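Local coordinates for oxidized polyvinyl alcohol hydrolase (PDB 3WWC), which hydrolyses the beta-diketone groups of oxidized polyvinyl alcohol in the second step of the breakdown of that polymer, and also cleaves 4,6-nonanedione, at residues 251-256 with 274-279; 296-301 with 347-352; 202-207 with 233-238. The protein carries 1 engineered substitution. All coordinates share one frame; numbering follows the deposited sequence.

Contact 1 of 3, residues 251-256 with 274-279; sequences TVWGGE and DYRPST. With BUA (butanoic acid), chain C.
Arg276 and Glu256 form the charged part of this contact. Arg276 NH2 donates to Glu256 OE2 at 2.8 Å, with an N-H...O angle of 168°. The bond lies in the guanidinium plane but meets the carboxylate from above its plane. A water joins Arg276 NH2 to Glu256 O as well. Arg276 NH1 turns to Leu352 O.

The indole of Trp253 makes the broadest packing. Its CZ2 sits over one guanidinium face, and Trp253 CZ2 is 3.7 Å from Arg276 CZ, with the two planes 65° apart. Trp253 NE1 passes 3.4 Å from Arg276 CA and donates to a water that also binds Asp274 OD1.

Strand 247-253 belongs to the mixed, largely parallel sheet of an alpha/beta-hydrolase-like fold. Helix 275-288 packs against it; residues 275-279 run nearly antiparallel to residues 251-253. Asp274 is the N-cap: Asp274 OD1 accepts from Arg276 N at 3.0 Å.

Thr279 packs against the strand. Its CB meets Thr251 CG2, and Thr279 CG2 lies 3.6 Å from Val252 O. Thr279 OG1 stands between backbone N and carbonyl carbon (chi1 58°), which lets it donate to Tyr275 O. Tyr275 OH is modelled 2.4 Å from O2 of the bound butanoic acid, a hydrogen bond so short that its exact length is doubtful.

Contact 2 of 3, residues 296-301 with 347-352; sequences ACSSTH and GPFTGL
Ala296 and Phe349 bring the two backbones nearest, with their CA atoms 5.5 Å apart. Residues 296-298 belong to strand 292-298 of the main sheet. Residues 347-352 are an irregular loop leaving strand 343-346, the neighbouring edge strand. No hydrogen bond joins the two segments directly. The disulfide Cys297-Cys344 links the same two strands just beside the contact.

Phe349 carries the packing. Its CG is anti to the carbonyl carbon (chi1 -79°), and the ring reaches in over the strand. Ala296 CB stands over the centre of one face of the Phe349 ring in a CH-pi contact, 3.6 Å from the centroid and 2° off the normal. Ala296 CB also lies 3.5 Å from Gly347 O, which accepts from His294 ND1. The ring edge meets polar atoms near its plane: Phe349 CE1 is 3.4 Å from Cys297 O and 3.5 Å from Ser298 OG. Leu352 CD1 approaches Ser298 OG more loosely, at 4.3 Å.

Outside the pair, Phe349 N donates to Ser283 OG, a charge-relay residue by similarity. The electropositive ring edge facing two oxygens, with a methyl on its face, probably makes a mild electrostatic contribution to a contact that is otherwise apolar packing.

Contact 3 of 3, residues 202-207 with 233-238; sequences GEWYVT and GRVGPY
Tyr205 and Arg234 meet where two loops come together, one before and one after helix 216-225, next to the pocket of the alpha/beta-hydrolase-like fold. A single beta bridge pairs Val206 with Gly233, and a type I turn runs from Gly233 to Gly236. Two backbone bonds hold the turn: Arg234 N to Tyr205 O at 2.8 Å, and Val235 N to Trp204 O at 3.2 Å. Gly233 CA makes CA-H...O contacts with both of these carbonyl oxygens.

Arg234 can be followed outward. Arg234 CB packs 3.4 Å from Tyr205 CB. Arg234 CG lies 3.4 Å from Thr207 CG2. The chain then bends at chi3 (-75°) and crosses Tyr205 at about a right angle. Arg234 NE donates to a water O 2.9 Å away that also binds Val206 O. CZ sits beside Tyr205 CB, which lies over one guanidinium face toward the rim. NH1 turns to Arg133 O and Asn125 OD1. Arg234 NH2 comes 3.7 Å from Tyr205 CD1, with ring and guanidinium planes 36° apart.

Tyr205 also borders a bound butanoic acid, and its OH bonds to Glu131. Glu203 OE2 grips the bend by accepting from Trp204 N and Tyr205 N. Val235 CG1 rests over a face of the Trp204 indole in a CH-pi contact, 3.7 Å from Trp204 CD2.

From the N terminus, the chain first makes contact 3, which closes a loop of 25 residues containing helix 216-225. Contact 1 follows, closing a loop of 17 residues that contains the hairpin of strands 259-263 and 269-274. Contact 2 comes last and closes a loop of 45 residues that holds helix 310-322 and strand 343-346. The three loops lie in series; none nests in or crosses another. Contacts 1 and 2 share the sheet through neighbouring strands 247-253 and 292-298, and touch where Trp253 O meets Ser299 N. Contact 1 also reaches contact 3 through Ser278 OG and Gly202 O, which joins helix 275-288 to the loop after strand 196-200. Contacts 2 and 3 do not touch.

Contact 1 of 3, residues 251-256 with 274-279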
loop_
_atom_site.group_PDB
_atom_site.type_symbol
_atom_site.label_atom_id
_atom_site.label_comp_id
_atom_site.label_asym_id
_atom_site.label_seq_id
_atom_site.Cartn_x
_atom_site.Cartn_y
_atom_site.Cartn_z
ATOM N N THR A 251 -7.965 -4.132 3.148
ATOM C CA THR A 251 -7.369 -3.244 4.160
ATOM C C THR A 251 -7.229 -4.002 5.458
ATOM O O THR A 251 -8.188 -4.656 5.889
ATOM C CB THR A 251 -8.248 -2.050 4.392
ATOM O OG1 THR A 251 -8.428 -1.332 3.151
ATOM C CG2 THR A 251 -7.618 -1.118 5.437
ATOM N N VAL A 252 -6.065 -3.942 6.089
ATOM C CA VAL A 252 -5.837 -4.701 7.347
ATOM C C VAL A 252 -5.521 -3.763 8.510
ATOM O O VAL A 252 -4.661 -2.858 8.385
ATOM C CB VAL A 252 -4.648 -5.648 7.176
ATOM C CG1 VAL A 252 -4.437 -6.481 8.456
ATOM C CG2 VAL A 252 -4.894 -6.581 5.969
ATOM N N TRP A 253 -6.250 -3.964 9.610
ATOM C CA TRP A 253 -6.047 -3.218 10.865
ATOM C C TRP A 253 -5.484 -4.211 11.872
ATOM O O TRP A 253 -6.002 -5.324 11.997
ATOM C CB TRP A 253 -7.397 -2.683 11.380
ATOM C CG TRP A 253 -7.299 -2.002 12.699
ATOM C CD1 TRP A 253 -6.538 -0.892 12.984
ATOM C CD2 TRP A 253 -8.050 -2.292 13.892
ATOM N NE1 TRP A 253 -6.785 -0.470 14.266
ATOM C CE2 TRP A 253 -7.709 -1.317 14.844
ATOM C CE3 TRP A 253 -8.982 -3.286 14.244
ATOM C CZ2 TRP A 253 -8.268 -1.295 16.139
ATOM C CZ3 TRP A 253 -9.541 -3.254 15.527
ATOM C CH2 TRP A 253 -9.177 -2.266 16.451
ATOM N N GLY A 254 -4.456 -3.780 12.616
ATOM C CA GLY A 254 -3.761 -4.640 13.566
ATOM C C GLY A 254 -4.275 -4.604 14.993
ATOM O O GLY A 254 -3.593 -5.110 15.915
ATOM N N GLY A 255 -5.466 -4.051 15.192
ATOM C CA GLY A 255 -6.048 -4.019 16.527
ATOM C C GLY A 255 -5.705 -2.846 17.398
ATOM O O GLY A 255 -5.127 -1.861 16.956
ATOM N N GLU A 256 -6.034 -3.010 18.687
ATOM C CA GLU A 256 -5.853 -1.957 19.692
ATOM C C GLU A 256 -4.499 -1.307 19.768
ATOM O O GLU A 256 -4.385 -0.097 20.080
ATOM C CB GLU A 256 -6.236 -2.518 21.080
ATOM C CG GLU A 256 -7.684 -2.892 21.143
ATOM C CD GLU A 256 -8.577 -1.658 21.054
ATOM O OE1 GLU A 256 -8.179 -0.619 21.663
ATOM O OE2 GLU A 256 -9.663 -1.719 20.412
ATOM N N ASP A 274 -2.622 6.711 14.436
ATOM C CA ASP A 274 -3.524 5.702 14.977
ATOM C C ASP A 274 -4.170 5.117 13.722
ATOM O O ASP A 274 -4.835 5.821 12.976
ATOM C CB ASP A 274 -4.578 6.382 15.855
ATOM C CG ASP A 274 -5.589 5.398 16.423
ATOM O OD1 ASP A 274 -5.692 4.260 15.893
ATOM O OD2 ASP A 274 -6.285 5.749 17.417
ATOM N N TYR A 275 -3.995 3.808 13.516
ATOM C CA TYR A 275 -4.511 3.250 12.253
ATOM C C TYR A 275 -5.948 2.758 12.280
ATOM O O TYR A 275 -6.492 2.294 11.277
ATOM C CB TYR A 275 -3.509 2.190 11.732
ATOM C CG TYR A 275 -2.154 2.834 11.516
ATOM C CD1 TYR A 275 -1.226 2.901 12.563
ATOM C CD2 TYR A 275 -1.831 3.417 10.292
ATOM C CE1 TYR A 275 0.001 3.539 12.397
ATOM C CE2 TYR A 275 -0.616 4.071 10.126
ATOM C CZ TYR A 275 0.274 4.120 11.172
ATOM O OH TYR A 275 1.472 4.762 11.022
ATOM N N ARG A 276 -6.616 2.932 13.405
ATOM C CA ARG A 276 -8.039 2.593 13.438
ATOM C C ARG A 276 -8.806 3.588 12.510
ATOM O O ARG A 276 -9.546 3.170 11.619
ATOM C CB ARG A 276 -8.528 2.672 14.916
ATOM C CG ARG A 276 -10.061 2.424 15.036
ATOM C CD ARG A 276 -10.599 2.939 16.412
ATOM N NE ARG A 276 -9.839 2.352 17.500
ATOM C CZ ARG A 276 -10.165 1.225 18.121
ATOM N NH1 ARG A 276 -11.273 0.567 17.790
ATOM N NH2 ARG A 276 -9.345 0.708 19.007
ATOM N N PRO A 277 -8.652 4.921 12.707
ATOM C CA PRO A 277 -9.399 5.786 11.789
ATOM C C PRO A 277 -8.993 5.692 10.314
ATOM O O PRO A 277 -9.834 5.885 9.439
ATOM C CB PRO A 277 -9.171 7.196 12.350
ATOM C CG PRO A 277 -7.908 7.104 13.113
ATOM C CD PRO A 277 -7.994 5.710 13.764
ATOM N N SER A 278 -7.716 5.434 10.049
ATOM C CA SER A 278 -7.276 5.380 8.664
ATOM C C SER A 278 -7.701 4.113 7.954
ATOM O O SER A 278 -8.038 4.188 6.766
ATOM C CB SER A 278 -5.781 5.596 8.567
ATOM O OG SER A 278 -5.099 4.607 9.283
ATOM N N THR A 279 -7.699 2.957 8.634
ATOM C CA THR A 279 -8.205 1.762 7.980
ATOM C C THR A 279 -9.736 1.909 7.823
ATOM O O THR A 279 -10.322 1.506 6.835
ATOM C CB THR A 279 -7.824 0.486 8.746
ATOM O OG1 THR A 279 -8.340 0.552 10.105
ATOM C CG2 THR A 279 -6.303 0.285 8.721
HETATM C C1 BUA C . 3.335 8.238 9.719
HETATM C C2 BUA C . 3.321 6.727 9.960
HETATM C C3 BUA C . 4.254 6.053 8.952
HETATM C C4 BUA C . 4.353 4.549 9.219
HETATM O O1 BUA C . 5.437 3.998 8.924
HETATM O O2 BUA C . 3.319 3.983 9.642
HETATM O O HOH W 1 -5.478 1.357 16.240
HETATM O O HOH W 2 -6.479 1.399 18.891
#

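Contact 2 of 3, residues 296-301 with 347-352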
loop_
_atom_site.group_PDB
_atom_site.type_symbol
_atom_site.label_atom_id
_atom_site.label_comp_id
_atom_site.label_asym_id
_atom_site.label_seq_id
_atom_site.Cartn_x
_atom_site.Cartn_y
_atom_site.Cartn_z
ATOM N N ALA A 296 -12.393 -6.020 4.563
ATOM C CA ALA A 296 -11.869 -5.445 5.787
ATOM C C ALA A 296 -11.387 -6.581 6.674
ATOM O O ALA A 296 -12.178 -7.443 7.064
ATOM C CB ALA A 296 -12.990 -4.634 6.481
ATOM N N CYS A 297 -10.109 -6.606 6.994
ATOM C CA CYS A 297 -9.518 -7.629 7.825
ATOM C C CYS A 297 -8.961 -7.054 9.118
ATOM O O CYS A 297 -8.288 -6.040 9.086
ATOM C CB CYS A 297 -8.322 -8.284 7.124
ATOM S SG CYS A 297 -8.762 -9.514 5.878
ATOM N N SER A 298 -9.250 -7.729 10.239
ATOM C CA SER A 298 -8.741 -7.314 11.535
ATOM C C SER A 298 -7.893 -8.402 12.151
ATOM O O SER A 298 -8.207 -9.607 12.039
ATOM C CB SER A 298 -9.891 -7.035 12.516
ATOM O OG SER A 298 -10.724 -5.995 12.032
ATOM N N SER A 299 -6.795 -7.997 12.768
ATOM C CA SER A 299 -5.957 -8.929 13.506
ATOM C C SER A 299 -5.556 -8.263 14.842
ATOM O O SER A 299 -6.070 -7.206 15.201
ATOM C CB SER A 299 -4.719 -9.380 12.724
ATOM O OG SER A 299 -4.095 -10.476 13.425
ATOM N N THR A 300 -4.608 -8.860 15.563
ATOM C CA THR A 300 -4.276 -8.323 16.880
ATOM C C THR A 300 -2.811 -8.180 17.086
ATOM O O THR A 300 -2.336 -8.097 18.234
ATOM C CB THR A 300 -4.794 -9.292 17.958
ATOM O OG1 THR A 300 -4.272 -10.601 17.666
ATOM C CG2 THR A 300 -6.314 -9.350 17.959
ATOM N N HIS A 301 -2.067 -8.149 16.005
ATOM C CA HIS A 301 -0.626 -8.085 16.082
ATOM C C HIS A 301 -0.004 -6.702 16.232
ATOM O O HIS A 301 1.228 -6.602 16.378
ATOM C CB HIS A 301 -0.054 -8.707 14.831
ATOM C CG HIS A 301 -0.393 -7.938 13.589
ATOM N ND1 HIS A 301 -1.675 -7.884 13.086
ATOM C CD2 HIS A 301 0.349 -7.122 12.816
ATOM C CE1 HIS A 301 -1.711 -7.058 12.052
ATOM N NE2 HIS A 301 -0.496 -6.573 11.877
ATOM N N GLY A 347 -16.803 -5.379 2.710
ATOM C CA GLY A 347 -17.458 -4.170 3.142
ATOM C C GLY A 347 -16.563 -3.318 3.982
ATOM O O GLY A 347 -15.356 -3.581 4.101
ATOM N N PRO A 348 -17.128 -2.302 4.608
ATOM C CA PRO A 348 -16.324 -1.433 5.476
ATOM C C PRO A 348 -16.058 -2.087 6.829
ATOM O O PRO A 348 -16.705 -3.071 7.204
ATOM C CB PRO A 348 -17.175 -0.164 5.633
ATOM C CG PRO A 348 -18.581 -0.642 5.401
ATOM C CD PRO A 348 -18.521 -1.844 4.455
ATOM N N PHE A 349 -15.078 -1.591 7.571
ATOM C CA PHE A 349 -14.913 -2.114 8.910
ATOM C C PHE A 349 -16.174 -1.818 9.719
ATOM O O PHE A 349 -16.835 -0.785 9.507
ATOM C CB PHE A 349 -13.733 -1.431 9.605
ATOM C CG PHE A 349 -12.423 -1.986 9.183
ATOM C CD1 PHE A 349 -11.917 -3.129 9.780
ATOM C CD2 PHE A 349 -11.705 -1.389 8.166
ATOM C CE1 PHE A 349 -10.703 -3.690 9.369
ATOM C CE2 PHE A 349 -10.489 -1.941 7.738
ATOM C CZ PHE A 349 -9.989 -3.087 8.334
ATOM N N THR A 350 -16.507 -2.744 10.621
ATOM C CA THR A 350 -17.666 -2.562 11.483
ATOM C C THR A 350 -17.304 -2.721 12.928
ATOM O O THR A 350 -18.067 -2.288 13.799
ATOM C CB THR A 350 -18.808 -3.598 11.201
ATOM O OG1 THR A 350 -18.270 -4.918 11.275
ATOM C CG2 THR A 350 -19.367 -3.415 9.829
ATOM N N GLY A 351 -16.159 -3.304 13.233
ATOM C CA GLY A 351 -15.892 -3.480 14.658
ATOM C C GLY A 351 -14.985 -2.464 15.310
ATOM O O GLY A 351 -14.533 -2.692 16.439
ATOM N N LEU A 352 -14.734 -1.345 14.635
ATOM C CA LEU A 352 -13.790 -0.333 15.141
ATOM C C LEU A 352 -14.431 0.828 15.890
ATOM O O LEU A 352 -13.798 1.438 16.778
ATOM C CB LEU A 352 -12.944 0.194 13.980
ATOM C CG LEU A 352 -11.800 -0.723 13.533
ATOM C CD1 LEU A 352 -12.260 -2.134 13.252
ATOM C CD2 LEU A 352 -11.275 -0.098 12.268
#

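Contact 3 of 3, residues 202-207 with 233-238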
loop_
_atom_site.group_PDB
_atom_site.type_symbol
_atom_site.label_atom_id
_atom_site.label_comp_id
_atom_site.label_asym_id
_atom_site.label_seq_id
_atom_site.Cartn_x
_atom_site.Cartn_y
_atom_site.Cartn_z
ATOM N N GLY A 202 -2.095 1.316 6.891
ATOM C CA GLY A 202 -1.680 2.537 6.185
ATOM C C GLY A 202 -2.478 3.730 6.666
ATOM O O GLY A 202 -3.596 3.609 7.205
ATOM N N GLU A 203 -1.903 4.902 6.463
ATOM C CA GLU A 203 -2.615 6.134 6.806
ATOM C C GLU A 203 -3.535 6.557 5.657
ATOM O O GLU A 203 -3.421 6.095 4.488
ATOM C CB GLU A 203 -1.621 7.298 7.079
ATOM C CG GLU A 203 -1.419 7.663 8.581
ATOM C CD GLU A 203 -2.616 8.372 9.179
ATOM O OE1 GLU A 203 -2.453 8.859 10.307
ATOM O OE2 GLU A 203 -3.710 8.475 8.564
ATOM N N TRP A 204 -4.449 7.455 6.019
ATOM C CA TRP A 204 -5.364 8.130 5.084
ATOM C C TRP A 204 -5.096 9.656 5.191
ATOM O O TRP A 204 -5.392 10.398 4.254
ATOM C CB TRP A 204 -6.836 7.880 5.473
ATOM C CG TRP A 204 -7.806 8.089 4.326
ATOM C CD1 TRP A 204 -8.693 9.137 4.160
ATOM C CD2 TRP A 204 -7.991 7.225 3.193
ATOM N NE1 TRP A 204 -9.419 8.966 2.999
ATOM C CE2 TRP A 204 -9.011 7.797 2.381
ATOM C CE3 TRP A 204 -7.390 6.011 2.781
ATOM C CZ2 TRP A 204 -9.448 7.195 1.189
ATOM C CZ3 TRP A 204 -7.823 5.411 1.593
ATOM C CH2 TRP A 204 -8.847 5.990 0.800
ATOM N N TYR A 205 -4.555 10.102 6.319
ATOM C CA TYR A 205 -4.291 11.544 6.609
ATOM C C TYR A 205 -5.582 12.319 6.424
ATOM O O TYR A 205 -5.692 13.283 5.634
ATOM C CB TYR A 205 -3.223 12.108 5.699
ATOM C CG TYR A 205 -1.898 11.401 5.763
ATOM C CD1 TYR A 205 -1.187 11.280 6.965
ATOM C CD2 TYR A 205 -1.297 10.953 4.585
ATOM C CE1 TYR A 205 0.106 10.755 6.977
ATOM C CE2 TYR A 205 -0.004 10.433 4.587
ATOM C CZ TYR A 205 0.682 10.347 5.776
ATOM O OH TYR A 205 2.008 9.914 5.782
ATOM N N VAL A 206 -6.593 11.904 7.182
ATOM C CA VAL A 206 -7.921 12.499 7.075
ATOM C C VAL A 206 -7.913 14.026 7.154
ATOM O O VAL A 206 -7.218 14.621 8.018
ATOM C CB VAL A 206 -8.805 11.925 8.178
ATOM C CG1 VAL A 206 -10.155 12.719 8.290
ATOM C CG2 VAL A 206 -9.141 10.492 7.817
ATOM N N THR A 207 -8.651 14.646 6.230
ATOM C CA THR A 207 -8.781 16.119 6.267
ATOM C C THR A 207 -10.260 16.467 6.361
ATOM O O THR A 207 -11.139 15.612 6.313
ATOM C CB THR A 207 -8.286 16.794 4.957
ATOM O OG1 THR A 207 -9.120 16.416 3.842
ATOM C CG2 THR A 207 -6.813 16.412 4.676
ATOM N N GLY A 233 -8.735 12.814 2.360
ATOM C CA GLY A 233 -7.446 12.648 3.039
ATOM C C GLY A 233 -6.255 13.049 2.176
ATOM O O GLY A 233 -6.307 12.960 0.945
ATOM N N ARG A 234 -5.162 13.414 2.854
ATOM C CA ARG A 234 -3.937 13.832 2.193
ATOM C C ARG A 234 -3.267 12.682 1.475
ATOM O O ARG A 234 -2.336 12.926 0.707
ATOM C CB ARG A 234 -2.972 14.473 3.213
ATOM C CG ARG A 234 -3.556 15.763 3.795
ATOM C CD ARG A 234 -2.573 16.494 4.676
ATOM N NE ARG A 234 -2.444 15.819 5.970
ATOM C CZ ARG A 234 -1.320 15.423 6.559
ATOM N NH1 ARG A 234 -0.137 15.575 5.990
ATOM N NH2 ARG A 234 -1.379 14.896 7.787
ATOM N N VAL A 235 -3.677 11.426 1.728
ATOM C CA VAL A 235 -3.078 10.284 1.013
ATOM C C VAL A 235 -3.458 10.307 -0.465
ATOM O O VAL A 235 -2.708 9.794 -1.318
ATOM C CB VAL A 235 -3.566 8.939 1.652
ATOM C CG1 VAL A 235 -5.076 8.692 1.367
ATOM C CG2 VAL A 235 -2.747 7.760 1.104
ATOM N N GLY A 236 -4.579 10.948 -0.806
ATOM C CA GLY A 236 -5.046 10.854 -2.191
ATOM C C GLY A 236 -5.261 12.173 -2.880
ATOM O O GLY A 236 -4.772 13.193 -2.446
ATOM N N PRO A 237 -5.913 12.118 -4.020
ATOM C CA PRO A 237 -6.220 13.328 -4.780
ATOM C C PRO A 237 -7.162 14.142 -3.878
ATOM O O PRO A 237 -7.816 13.582 -2.998
ATOM C CB PRO A 237 -7.025 12.763 -5.975
ATOM C CG PRO A 237 -6.606 11.358 -6.092
ATOM C CD PRO A 237 -6.414 10.893 -4.688
ATOM N N TYR A 238 -7.209 15.454 -4.077
ATOM C CA TYR A 238 -8.235 16.285 -3.421
ATOM C C TYR A 238 -9.113 17.007 -4.488
ATOM O O TYR A 238 -8.593 17.746 -5.328
ATOM C CB TYR A 238 -7.677 17.382 -2.528
ATOM C CG TYR A 238 -8.843 18.174 -1.983
ATOM C CD1 TYR A 238 -9.698 17.620 -1.036
ATOM C CD2 TYR A 238 -9.185 19.408 -2.552
ATOM C CE1 TYR A 238 -10.886 18.259 -0.675
ATOM C CE2 TYR A 238 -10.358 20.051 -2.196
ATOM C CZ TYR A 238 -11.202 19.469 -1.258
ATOM O OH TYR A 238 -12.362 20.104 -0.871
HETATM O O HOH W 3 -4.757 15.852 7.678
#